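Local coordinates for protein orotidine 5'-phosphate decarboxylase (Lactobacillus acidophilus, PDB 3TFX) that probably catalyses the decarboxylation of orotidine 5'-monophosphate to UMP, the final step of de novo UMP biosynthesis, as a homodimer, at residues L166-L171 and F179-P184. Numbering follows the deposited sequence.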
loop_
_atom_site.group_PDB
_atom_site.type_symbol
_atom_site.label_atom_id
_atom_site.label_comp_id
_atom_site.label_asym_id
_atom_site.label_seq_id
_atom_site.Cartn_x
_atom_site.Cartn_y
_atom_site.Cartn_z
ATOM N N LEU A 166 18.573 5.635 15.008
ATOM C CA LEU A 166 18.970 4.988 16.258
ATOM C C LEU A 166 18.873 3.469 16.233
ATOM O O LEU A 166 19.551 2.791 17.011
ATOM C CB LEU A 166 18.115 5.506 17.415
ATOM C CG LEU A 166 18.456 6.839 18.092
ATOM C CD1 LEU A 166 17.255 7.341 18.870
ATOM C CD2 LEU A 166 19.654 6.683 19.023
ATOM N N GLU A 167 18.022 2.938 15.356
ATOM C CA GLU A 167 17.806 1.499 15.258
ATOM C C GLU A 167 18.907 0.786 14.469
ATOM O O GLU A 167 19.049 -0.426 14.574
ATOM C CB GLU A 167 16.437 1.197 14.625
ATOM C CG GLU A 167 15.250 1.435 15.557
ATOM C CD GLU A 167 13.890 1.404 14.841
ATOM O OE1 GLU A 167 13.822 1.643 13.616
ATOM O OE2 GLU A 167 12.873 1.161 15.520
ATOM N N VAL A 168 19.674 1.537 13.678
ATOM C CA VAL A 168 20.605 0.919 12.732
ATOM C C VAL A 168 21.534 -0.079 13.427
ATOM O O VAL A 168 21.695 -1.194 12.936
ATOM C CB VAL A 168 21.406 1.953 11.885
ATOM C CG1 VAL A 168 22.351 1.244 10.889
ATOM C CG2 VAL A 168 20.464 2.875 11.137
ATOM N N LYS A 169 22.078 0.303 14.588
ATOM C CA LYS A 169 23.092 -0.512 15.259
ATOM C C LYS A 169 22.589 -1.907 15.622
ATOM O O LYS A 169 23.248 -2.888 15.308
ATOM C CB LYS A 169 23.728 0.207 16.468
ATOM C CG LYS A 169 24.221 1.641 16.156
ATOM C CD LYS A 169 25.643 1.918 16.673
ATOM C CE LYS A 169 26.000 3.383 16.497
ATOM N NZ LYS A 169 27.419 3.572 16.090
ATOM N N LYS A 170 21.427 -2.000 16.266
ATOM C CA LYS A 170 20.833 -3.313 16.579
ATOM C C LYS A 170 20.530 -4.116 15.312
ATOM O O LYS A 170 20.832 -5.303 15.249
ATOM C CB LYS A 170 19.545 -3.193 17.402
ATOM C CG LYS A 170 19.711 -2.655 18.814
ATOM C CD LYS A 170 18.341 -2.286 19.435
ATOM C CE LYS A 170 17.612 -1.148 18.663
ATOM N NZ LYS A 170 16.268 -0.814 19.225
ATOM N N LEU A 171 19.923 -3.469 14.318
ATOM C CA LEU A 171 19.598 -4.161 13.071
ATOM C C LEU A 171 20.863 -4.656 12.380
ATOM O O LEU A 171 20.947 -5.829 12.016
ATOM C CB LEU A 171 18.722 -3.307 12.145
ATOM C CG LEU A 171 17.369 -2.829 12.718
ATOM C CD1 LEU A 171 16.494 -2.228 11.635
ATOM C CD2 LEU A 171 16.613 -3.933 13.432
ATOM N N PHE A 179 22.896 -5.335 2.925
ATOM C CA PHE A 179 21.573 -4.849 3.308
ATOM C C PHE A 179 21.611 -3.327 3.369
ATOM O O PHE A 179 22.655 -2.730 3.680
ATOM C CB PHE A 179 21.188 -5.394 4.682
ATOM C CG PHE A 179 19.704 -5.647 4.863
ATOM C CD1 PHE A 179 19.001 -6.451 3.968
ATOM C CD2 PHE A 179 19.023 -5.113 5.960
ATOM C CE1 PHE A 179 17.632 -6.710 4.148
ATOM C CE2 PHE A 179 17.658 -5.364 6.155
ATOM C CZ PHE A 179 16.964 -6.180 5.251
ATOM N N LEU A 180 20.478 -2.705 3.069
ATOM C CA LEU A 180 20.365 -1.249 3.091
ATOM C C LEU A 180 19.579 -0.786 4.301
ATOM O O LEU A 180 18.440 -1.190 4.502
ATOM C CB LEU A 180 19.705 -0.746 1.803
ATOM C CG LEU A 180 20.494 -1.008 0.510
ATOM C CD1 LEU A 180 19.620 -0.750 -0.693
ATOM C CD2 LEU A 180 21.834 -0.190 0.424
ATOM N N TYR A 181 20.187 0.066 5.116
ATOM C CA TYR A 181 19.467 0.671 6.231
ATOM C C TYR A 181 19.097 2.091 5.822
ATOM O O TYR A 181 19.956 2.976 5.781
ATOM C CB TYR A 181 20.307 0.599 7.517
ATOM C CG TYR A 181 20.772 -0.819 7.803
ATOM C CD1 TYR A 181 19.957 -1.702 8.503
ATOM C CD2 TYR A 181 21.999 -1.283 7.339
ATOM C CE1 TYR A 181 20.360 -3.018 8.762
ATOM C CE2 TYR A 181 22.421 -2.607 7.598
ATOM C CZ TYR A 181 21.585 -3.463 8.299
ATOM O OH TYR A 181 21.963 -4.762 8.543
ATOM N N VAL A 182 17.822 2.279 5.475
ATOM C CA VAL A 182 17.317 3.546 4.938
ATOM C C VAL A 182 16.579 4.320 6.030
ATOM O O VAL A 182 15.584 3.831 6.583
ATOM C CB VAL A 182 16.416 3.323 3.717
ATOM C CG1 VAL A 182 15.820 4.656 3.210
ATOM C CG2 VAL A 182 17.200 2.609 2.598
ATOM N N THR A 183 17.083 5.517 6.344
ATOM C CA THR A 183 16.670 6.254 7.547
ATOM C C THR A 183 16.106 7.657 7.241
ATOM O O THR A 183 16.864 8.545 6.844
ATOM C CB THR A 183 17.856 6.399 8.540
ATOM O OG1 THR A 183 18.879 7.199 7.945
ATOM C CG2 THR A 183 18.460 5.045 8.883
ATOM N N PRO A 184 14.779 7.864 7.445
ATOM C CA PRO A 184 14.099 9.156 7.140
ATOM C C PRO A 184 14.109 10.327 8.136
ATOM O O PRO A 184 13.752 11.462 7.761
ATOM C CB PRO A 184 12.633 8.737 6.889
ATOM C CG PRO A 184 12.455 7.497 7.689
ATOM C CD PRO A 184 13.802 6.784 7.701
#
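Val168, on helix 168-175, touches two residues of strand 180-183, one with each methyl. Its CG1, anti to the backbone N (chi1 -179°), comes down obliquely on the root of the Tyr181 side chain, 4.0 Å from Tyr181 CB and about as far from CG. The other branch reaches further along the strand, where Val168 CG2 lies 3.7 Å from Thr183 CG2, the two side chains crossing at about a right angle. One turn on, Leu171 completes the grip: its CB sits 3.8 Å from CE1 of Tyr181, again oblique to the ring, while its side chain also touches Val161 and Ala150 of helix 142-155. Tyr181 thus lies along the helix, its root against Val168 and its outer half against Leu171. The phenol oxygen continues past Leu171 and hydrogen-bonds to Gly176 O, which ties the ring to the chain just past the end of helix 168-175. A leucine in place of Tyr181 would probably leave Gly176 O without this partner and open a gap beside Leu171 CB. Thr183 divides its branches likewise: CG2, anti to its own carbonyl carbon, meets Val168, while OG1 (chi1 64°) is hydrogen-bonded to Ser210 OG. This contact joins the helix and second strand of the beta-alpha-beta unit of strand 160-162, helix 168-175 and strand 180-183 in the TIM barrel, where an outer helix packs on the strand that follows it. Between the two segments the chemistry is apolar; methyl and ring packing sets the fit, while the outside hydrogen bonds of the Tyr181 and Thr183 hydroxyls probably help hold these side chains in their orientation.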